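Local coordinates for protein xyloglucan-specific endo-beta-1,4-glucanase BoGH9A (Bacteroides ovatus, PDB 6DHT) that catalyses the endohydrolysis of 1,4-beta-glucosidic linkages in the xyloglucan backbone, releasing xyloglucan oligosaccharides, at residues 177-181 and 373-378; 222-226 and 271-275; 185-189 and 555-559. Numbering follows the deposited sequence.

Interaction 1 (177-181 and 373-378); sequences VNSGY and PGWGNT. With CA (calcium ion), chain C.
Loop 373-378 lies against helical residues 177-181, with CA of Tyr181 and CA of Trp375 5.5 Å apart. A type I turn from Gly374 to Asn377 shapes the loop, closed by Asn377 N to Gly374 O at 2.9 Å. Tyr181 is the main side chain here: chi1 t (162°) and chi2 79° point its ring at the turn. Trp375 CA sits over one ring face, 3.7 Å from the centroid and 17° off the normal, a CH-pi contact. Tyr181 CE1 lies 3.2 Å from Gly374 O, and Pro373 CB meets the ring edge, 3.7 Å from Tyr181 OH. Trp375 (chi1 p, 65°; chi2 -101°) sends its indole away from Tyr181; its CE3 touches CG1 of Val177 (t) at 3.8 Å, and its CB lies 3.4 Å from OD1 of Asn178 (t, -159°), whose ND2 is hydrogen-bonded to Asp168 and Asn552. No hydrogen bond joins the segments. Beyond the packed face, Gly376 O binds calcium at 2.4 Å, alongside water 1 at 2.5 Å, Asp335, His337, Asp340 and Glu341. Helix and loop meet near the predicted catalytic Asp171 and Glu548, where inner-helix N termini and the active-site cleft lie in the GH9 (alpha/alpha)6 barrel.

Interaction 2 (222-226 and 271-275); sequences LDWML and FAAVM
This is a buried helix-helix contact made by apolar side chains, without a hydrogen bond across it, in the GH9 catalytic domain, away from the calcium and catalytic sites. Residues 222-226 lie on helix 213-226, and 271-275 on helix 265-281. The axes of the two short segments approach to 11.4 Å, with their N-to-C directions 136° apart (signed crossing angle -136°). The nearest CA pairs run in opposite senses: Leu222 with Met275 at 7.8 Å, Met225 with Phe271 at 7.4 Å. So wide a spacing is bridged by long side chains. Met275 (m, m, t) lodges its CE among Leu222 CD2 (3.7 Å), Met225 CB (3.7 Å) and Leu226 CD2 (3.8 Å), and 3.4 Å from Leu222 O; both leucines are m, t, which brings their CD2 atoms to the contact. In the (alpha/alpha)6 barrel of this family, helix 213-226 is outer and helix 265-281 inner, so the contact joins the two layers. From helix 213-226, Met225 (m, t, p) extends in turn, placing CE 3.9 Å from CG1 of Val274; Leu222 CD2 lies 4.1 Å from the same CG1. Phe271, with chi1 t and chi2 -80°, presents its ring edge: its CE2 is 3.3 Å from Met225 O and 4.1 Å from Leu226 CA. Phe271 also touches Ala299 and Ala303 of helix 292-309, while Val274 touches Ile183 of helix 176-192.

Interaction 3 (185-189 and 555-559); sequences LMQSI and AALVA
Two helical segments run side by side in the same direction, 185-189 and 555-559, their axes 8.9 Å apart at closest approach and only 7° from parallel. The closest CA atoms are those of Met186 and Ala559, 5.6 Å apart. Leu185 fills a shallow hollow over Ala555 and Ala556, while the methyl of Ala559 is itself the bump between Leu185 and Ile189. Leu185 (t, p) pushes CD2 against the backbone, 3.9 Å from both Ala555 C and Ala556 N. Ala559 CB lies 4.2 Å from Leu185 CG and 3.9 Å from Ile189 CD1. Met186 lies along the other flank, with CG 3.9 Å from Ala555 CB and SD 3.9 Å from Val558 CG1. No hydrogen bond crosses; the contact rests on close packing of apolar groups. Phe115 of helix 105-117 touches both Met186 and Val558. Parallel packing of this kind is what neighbouring inner helices show in an (alpha/alpha)6 barrel, here the first and the last of the ring.

From the N terminus, helix 176-192 supplies the first segment of interaction 1 and, about two turns further on, that of interaction 3. Interaction 2 follows and closes a short loop between 222-226 and 271-275, nested inside the longer loops of both others. Interaction 1 then closes at 373-378 and interaction 3 only at 555-559, so these two cross. All three adjoin: Gly180 meets Val274 and Met225, Pro373 CG packs on Leu185 CD1 at 4.2 Å, and Gln187 touches Leu222 and Val274. Helix 176-192 is thereby tied to a calcium-bound loop, to the pair of helices 213-226 and 265-281, and to the C-terminal helix.

Interaction 1 (177-181 and 373-378)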
loop_
_atom_site.group_PDB
_atom_site.type_symbol
_atom_site.label_atom_id
_atom_site.label_comp_id
_atom_site.label_asym_id
_atom_site.label_seq_id
_atom_site.Cartn_x
_atom_site.Cartn_y
_atom_site.Cartn_z
ATOM N N VAL A 177 13.825 -3.953 0.207
ATOM C CA VAL A 177 12.813 -4.612 1.024
ATOM C C VAL A 177 11.469 -3.948 0.801
ATOM O O VAL A 177 10.457 -4.619 0.473
ATOM C CB VAL A 177 13.210 -4.625 2.503
ATOM C CG1 VAL A 177 12.037 -4.949 3.409
ATOM C CG2 VAL A 177 14.343 -5.625 2.714
ATOM N N ASN A 178 11.422 -2.632 0.952
ATOM C CA ASN A 178 10.138 -1.968 0.911
ATOM C C ASN A 178 9.560 -1.960 -0.496
ATOM O O ASN A 178 8.348 -2.161 -0.673
ATOM C CB ASN A 178 10.266 -0.547 1.433
ATOM C CG ASN A 178 8.947 0.006 1.874
ATOM O OD1 ASN A 178 8.182 -0.680 2.550
ATOM N ND2 ASN A 178 8.646 1.223 1.458
ATOM N N SER A 179 10.378 -1.760 -1.518
ATOM C CA SER A 179 9.810 -1.689 -2.857
ATOM C C SER A 179 9.440 -3.081 -3.385
ATOM O O SER A 179 8.447 -3.201 -4.091
ATOM C CB SER A 179 10.699 -0.894 -3.817
ATOM O OG SER A 179 11.900 -1.557 -4.093
ATOM N N GLY A 180 10.201 -4.104 -3.013
ATOM C CA GLY A 180 9.886 -5.470 -3.353
ATOM C C GLY A 180 8.577 -5.898 -2.732
ATOM O O GLY A 180 7.732 -6.493 -3.404
ATOM N N TYR A 181 8.410 -5.615 -1.451
ATOM C CA TYR A 181 7.159 -5.876 -0.741
ATOM C C TYR A 181 5.990 -5.148 -1.415
ATOM O O TYR A 181 4.893 -5.716 -1.632
ATOM C CB TYR A 181 7.252 -5.373 0.704
ATOM C CG TYR A 181 5.895 -5.237 1.308
ATOM C CD1 TYR A 181 5.193 -6.342 1.787
ATOM C CD2 TYR A 181 5.296 -3.998 1.371
ATOM C CE1 TYR A 181 3.909 -6.182 2.325
ATOM C CE2 TYR A 181 4.038 -3.830 1.881
ATOM C CZ TYR A 181 3.342 -4.930 2.355
ATOM O OH TYR A 181 2.073 -4.748 2.899
ATOM N N PRO A 373 -0.552 -8.337 5.737
ATOM C CA PRO A 373 0.751 -8.037 5.139
ATOM C C PRO A 373 1.381 -6.747 5.673
ATOM O O PRO A 373 0.666 -5.812 6.037
ATOM C CB PRO A 373 0.424 -7.947 3.634
ATOM C CG PRO A 373 -1.011 -7.548 3.586
ATOM C CD PRO A 373 -1.649 -8.259 4.757
ATOM N N GLY A 374 2.706 -6.735 5.711
ATOM C CA GLY A 374 3.495 -5.545 5.980
ATOM C C GLY A 374 4.893 -5.755 5.455
ATOM O O GLY A 374 5.296 -6.880 5.179
ATOM N N TRP A 375 5.653 -4.671 5.321
ATOM C CA TRP A 375 6.950 -4.769 4.668
ATOM C C TRP A 375 7.887 -5.812 5.283
ATOM O O TRP A 375 8.668 -6.428 4.578
ATOM C CB TRP A 375 7.639 -3.405 4.547
ATOM C CG TRP A 375 8.034 -2.734 5.844
ATOM C CD1 TRP A 375 7.362 -1.737 6.469
ATOM C CD2 TRP A 375 9.194 -3.014 6.657
ATOM N NE1 TRP A 375 8.039 -1.354 7.618
ATOM C CE2 TRP A 375 9.159 -2.132 7.752
ATOM C CE3 TRP A 375 10.255 -3.914 6.554
ATOM C CZ2 TRP A 375 10.150 -2.129 8.751
ATOM C CZ3 TRP A 375 11.242 -3.912 7.548
ATOM C CH2 TRP A 375 11.170 -3.028 8.626
ATOM N N GLY A 376 7.791 -5.997 6.594
ATOM C CA GLY A 376 8.667 -6.916 7.301
ATOM C C GLY A 376 8.003 -8.233 7.650
ATOM O O GLY A 376 8.614 -9.109 8.262
ATOM N N ASN A 377 6.746 -8.368 7.255
ATOM C CA ASN A 377 5.962 -9.565 7.534
ATOM C C ASN A 377 5.224 -9.995 6.282
ATOM O O ASN A 377 4.068 -9.608 6.039
ATOM C CB ASN A 377 4.966 -9.352 8.664
ATOM C CG ASN A 377 4.112 -10.618 8.931
ATOM O OD1 ASN A 377 4.376 -11.732 8.394
ATOM N ND2 ASN A 377 3.077 -10.449 9.751
ATOM N N THR A 378 5.901 -10.823 5.497
ATOM C CA THR A 378 5.430 -11.160 4.162
ATOM C C THR A 378 4.696 -12.501 4.126
ATOM O O THR A 378 4.429 -13.030 3.046
ATOM C CB THR A 378 6.581 -11.169 3.154
ATOM O OG1 THR A 378 7.572 -12.139 3.534
ATOM C CG2 THR A 378 7.248 -9.810 3.100
HETATM CA CA CA C . 10.226 -10.837 8.208
HETATM O O HOH W 1 9.712 -10.404 10.580
#

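Interaction 2 (222-226 and 271-275)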
loop_
_atom_site.group_PDB
_atom_site.type_symbol
_atom_site.label_atom_id
_atom_site.label_comp_id
_atom_site.label_asym_id
_atom_site.label_seq_id
_atom_site.Cartn_x
_atom_site.Cartn_y
_atom_site.Cartn_z
ATOM N N LEU A 222 11.019 -2.629 -10.891
ATOM C CA LEU A 222 11.663 -3.930 -11.107
ATOM C C LEU A 222 12.966 -3.807 -11.900
ATOM O O LEU A 222 13.954 -4.497 -11.600
ATOM C CB LEU A 222 10.724 -4.883 -11.834
ATOM C CG LEU A 222 9.513 -5.346 -10.995
ATOM C CD1 LEU A 222 8.385 -5.940 -11.878
ATOM C CD2 LEU A 222 9.933 -6.311 -9.868
ATOM N N ASP A 223 12.961 -2.939 -12.901
ATOM C CA ASP A 223 14.153 -2.768 -13.736
ATOM C C ASP A 223 15.302 -2.237 -12.888
ATOM O O ASP A 223 16.445 -2.702 -13.007
ATOM C CB ASP A 223 13.851 -1.814 -14.883
ATOM C CG ASP A 223 14.834 -1.933 -16.019
ATOM O OD1 ASP A 223 15.409 -3.029 -16.193
ATOM O OD2 ASP A 223 14.992 -0.933 -16.745
ATOM N N TRP A 224 15.018 -1.273 -12.018
ATOM C CA TRP A 224 16.034 -0.832 -11.065
ATOM C C TRP A 224 16.479 -1.979 -10.140
ATOM O O TRP A 224 17.677 -2.163 -9.894
ATOM C CB TRP A 224 15.543 0.356 -10.217
ATOM C CG TRP A 224 16.423 0.534 -9.044
ATOM C CD1 TRP A 224 17.737 0.883 -9.074
ATOM C CD2 TRP A 224 16.113 0.279 -7.670
ATOM N NE1 TRP A 224 18.251 0.896 -7.810
ATOM C CE2 TRP A 224 17.279 0.511 -6.925
ATOM C CE3 TRP A 224 14.954 -0.109 -6.990
ATOM C CZ2 TRP A 224 17.313 0.371 -5.548
ATOM C CZ3 TRP A 224 14.998 -0.237 -5.623
ATOM C CH2 TRP A 224 16.153 -0.009 -4.919
ATOM N N MET A 225 15.527 -2.751 -9.605
ATOM C CA MET A 225 15.859 -3.819 -8.663
ATOM C C MET A 225 16.894 -4.793 -9.242
ATOM O O MET A 225 17.785 -5.228 -8.524
ATOM C CB MET A 225 14.594 -4.581 -8.239
ATOM C CG MET A 225 13.657 -3.771 -7.398
ATOM S SD MET A 225 12.220 -4.713 -6.844
ATOM C CE MET A 225 12.909 -5.592 -5.455
ATOM N N LEU A 226 16.756 -5.134 -10.518
ATOM C CA LEU A 226 17.722 -6.012 -11.190
ATOM C C LEU A 226 19.164 -5.519 -11.022
ATOM O O LEU A 226 20.081 -6.333 -10.866
ATOM C CB LEU A 226 17.371 -6.147 -12.669
ATOM C CG LEU A 226 16.091 -6.923 -12.969
ATOM C CD1 LEU A 226 15.798 -6.818 -14.439
ATOM C CD2 LEU A 226 16.211 -8.391 -12.605
ATOM N N PHE A 271 13.489 -9.639 -3.096
ATOM C CA PHE A 271 13.864 -9.616 -4.502
ATOM C C PHE A 271 13.486 -10.943 -5.201
ATOM O O PHE A 271 12.888 -10.953 -6.282
ATOM C CB PHE A 271 15.391 -9.362 -4.607
ATOM C CG PHE A 271 15.953 -9.399 -5.999
ATOM C CD1 PHE A 271 16.217 -10.605 -6.586
ATOM C CD2 PHE A 271 16.276 -8.247 -6.688
ATOM C CE1 PHE A 271 16.774 -10.686 -7.850
ATOM C CE2 PHE A 271 16.825 -8.301 -7.958
ATOM C CZ PHE A 271 17.090 -9.532 -8.548
ATOM N N ALA A 272 13.841 -12.067 -4.580
ATOM C CA ALA A 272 13.568 -13.367 -5.180
ATOM C C ALA A 272 12.070 -13.579 -5.356
ATOM O O ALA A 272 11.624 -14.002 -6.408
ATOM C CB ALA A 272 14.176 -14.466 -4.341
ATOM N N ALA A 273 11.304 -13.245 -4.326
ATOM C CA ALA A 273 9.857 -13.465 -4.359
ATOM C C ALA A 273 9.221 -12.628 -5.456
ATOM O O ALA A 273 8.442 -13.125 -6.254
ATOM C CB ALA A 273 9.254 -13.133 -3.025
ATOM N N VAL A 274 9.530 -11.333 -5.479
ATOM C CA VAL A 274 8.890 -10.452 -6.441
ATOM C C VAL A 274 9.362 -10.716 -7.861
ATOM O O VAL A 274 8.613 -10.569 -8.806
ATOM C CB VAL A 274 9.030 -8.975 -6.017
ATOM C CG1 VAL A 274 10.373 -8.393 -6.370
ATOM C CG2 VAL A 274 7.915 -8.128 -6.619
ATOM N N MET A 275 10.603 -11.162 -8.011
ATOM C CA MET A 275 11.089 -11.475 -9.349
ATOM C C MET A 275 10.463 -12.781 -9.880
ATOM O O MET A 275 10.061 -12.835 -11.029
ATOM C CB MET A 275 12.628 -11.508 -9.362
ATOM C CG MET A 275 13.236 -10.121 -9.228
ATOM S SD MET A 275 12.864 -9.123 -10.654
ATOM C CE MET A 275 13.453 -7.533 -10.087
#

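Interaction 3 (185-189 and 555-559)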
loop_
_atom_site.group_PDB
_atom_site.type_symbol
_atom_site.label_atom_id
_atom_site.label_comp_id
_atom_site.label_asym_id
_atom_site.label_seq_id
_atom_site.Cartn_x
_atom_site.Cartn_y
_atom_site.Cartn_z
ATOM N N LEU A 185 2.674 -6.880 -3.065
ATOM C CA LEU A 185 1.300 -6.680 -2.623
ATOM C C LEU A 185 0.421 -6.252 -3.802
ATOM O O LEU A 185 -0.653 -6.831 -4.013
ATOM C CB LEU A 185 1.250 -5.635 -1.496
ATOM C CG LEU A 185 -0.163 -5.307 -0.997
ATOM C CD1 LEU A 185 -0.885 -6.538 -0.481
ATOM C CD2 LEU A 185 -0.082 -4.239 0.074
ATOM N N MET A 186 0.861 -5.267 -4.582
ATOM C CA MET A 186 0.047 -4.774 -5.677
ATOM C C MET A 186 -0.151 -5.858 -6.720
ATOM O O MET A 186 -1.245 -6.001 -7.278
ATOM C CB MET A 186 0.603 -3.489 -6.279
ATOM C CG MET A 186 0.502 -2.316 -5.312
ATOM S SD MET A 186 1.091 -0.762 -5.972
ATOM C CE MET A 186 2.836 -0.984 -5.862
ATOM N N GLN A 187 0.895 -6.620 -6.990
ATOM C CA GLN A 187 0.808 -7.716 -7.967
ATOM C C GLN A 187 -0.011 -8.894 -7.450
ATOM O O GLN A 187 -0.507 -9.706 -8.250
ATOM C CB GLN A 187 2.227 -8.125 -8.454
ATOM C CG GLN A 187 2.803 -7.055 -9.361
ATOM C CD GLN A 187 4.101 -7.385 -10.095
ATOM O OE1 GLN A 187 4.413 -6.695 -11.063
ATOM N NE2 GLN A 187 4.869 -8.349 -9.621
ATOM N N SER A 188 -0.184 -9.032 -6.140
ATOM C CA SER A 188 -1.112 -10.033 -5.597
ATOM C C SER A 188 -2.536 -9.647 -6.020
ATOM O O SER A 188 -3.309 -10.486 -6.512
ATOM C CB SER A 188 -1.030 -10.113 -4.065
ATOM O OG SER A 188 0.262 -10.511 -3.633
ATOM N N ILE A 189 -2.906 -8.383 -5.865
ATOM C CA ILE A 189 -4.262 -7.964 -6.217
ATOM C C ILE A 189 -4.445 -7.956 -7.749
ATOM O O ILE A 189 -5.509 -8.335 -8.273
ATOM C CB ILE A 189 -4.615 -6.593 -5.531
ATOM C CG1 ILE A 189 -5.085 -6.811 -4.073
ATOM C CG2 ILE A 189 -5.698 -5.828 -6.260
ATOM C CD1 ILE A 189 -4.124 -7.410 -3.169
ATOM N N ALA A 555 0.854 1.230 -1.615
ATOM C CA ALA A 555 0.616 -0.105 -2.157
ATOM C C ALA A 555 -0.638 -0.671 -1.526
ATOM O O ALA A 555 -1.456 -1.288 -2.198
ATOM C CB ALA A 555 1.797 -1.009 -1.891
ATOM N N ALA A 556 -0.790 -0.449 -0.221
ATOM C CA ALA A 556 -1.989 -0.884 0.499
ATOM C C ALA A 556 -3.231 -0.204 -0.044
ATOM O O ALA A 556 -4.279 -0.819 -0.225
ATOM C CB ALA A 556 -1.846 -0.611 1.986
ATOM N N LEU A 557 -3.132 1.100 -0.264
ATOM C CA LEU A 557 -4.261 1.837 -0.845
ATOM C C LEU A 557 -4.617 1.350 -2.236
ATOM O O LEU A 557 -5.789 1.157 -2.540
ATOM C CB LEU A 557 -3.919 3.323 -0.884
ATOM C CG LEU A 557 -4.976 4.255 -1.456
ATOM C CD1 LEU A 557 -6.271 4.195 -0.629
ATOM C CD2 LEU A 557 -4.450 5.675 -1.554
ATOM N N VAL A 558 -3.630 1.140 -3.097
ATOM C CA VAL A 558 -3.916 0.577 -4.425
ATOM C C VAL A 558 -4.589 -0.784 -4.290
ATOM O O VAL A 558 -5.574 -1.079 -4.981
ATOM C CB VAL A 558 -2.608 0.400 -5.221
ATOM C CG1 VAL A 558 -2.811 -0.506 -6.440
ATOM C CG2 VAL A 558 -2.031 1.729 -5.676
ATOM N N ALA A 559 -4.072 -1.605 -3.379
ATOM C CA ALA A 559 -4.639 -2.946 -3.163
ATOM C C ALA A 559 -6.110 -2.887 -2.773
ATOM O O ALA A 559 -6.938 -3.571 -3.398
ATOM C CB ALA A 559 -3.854 -3.716 -2.116
#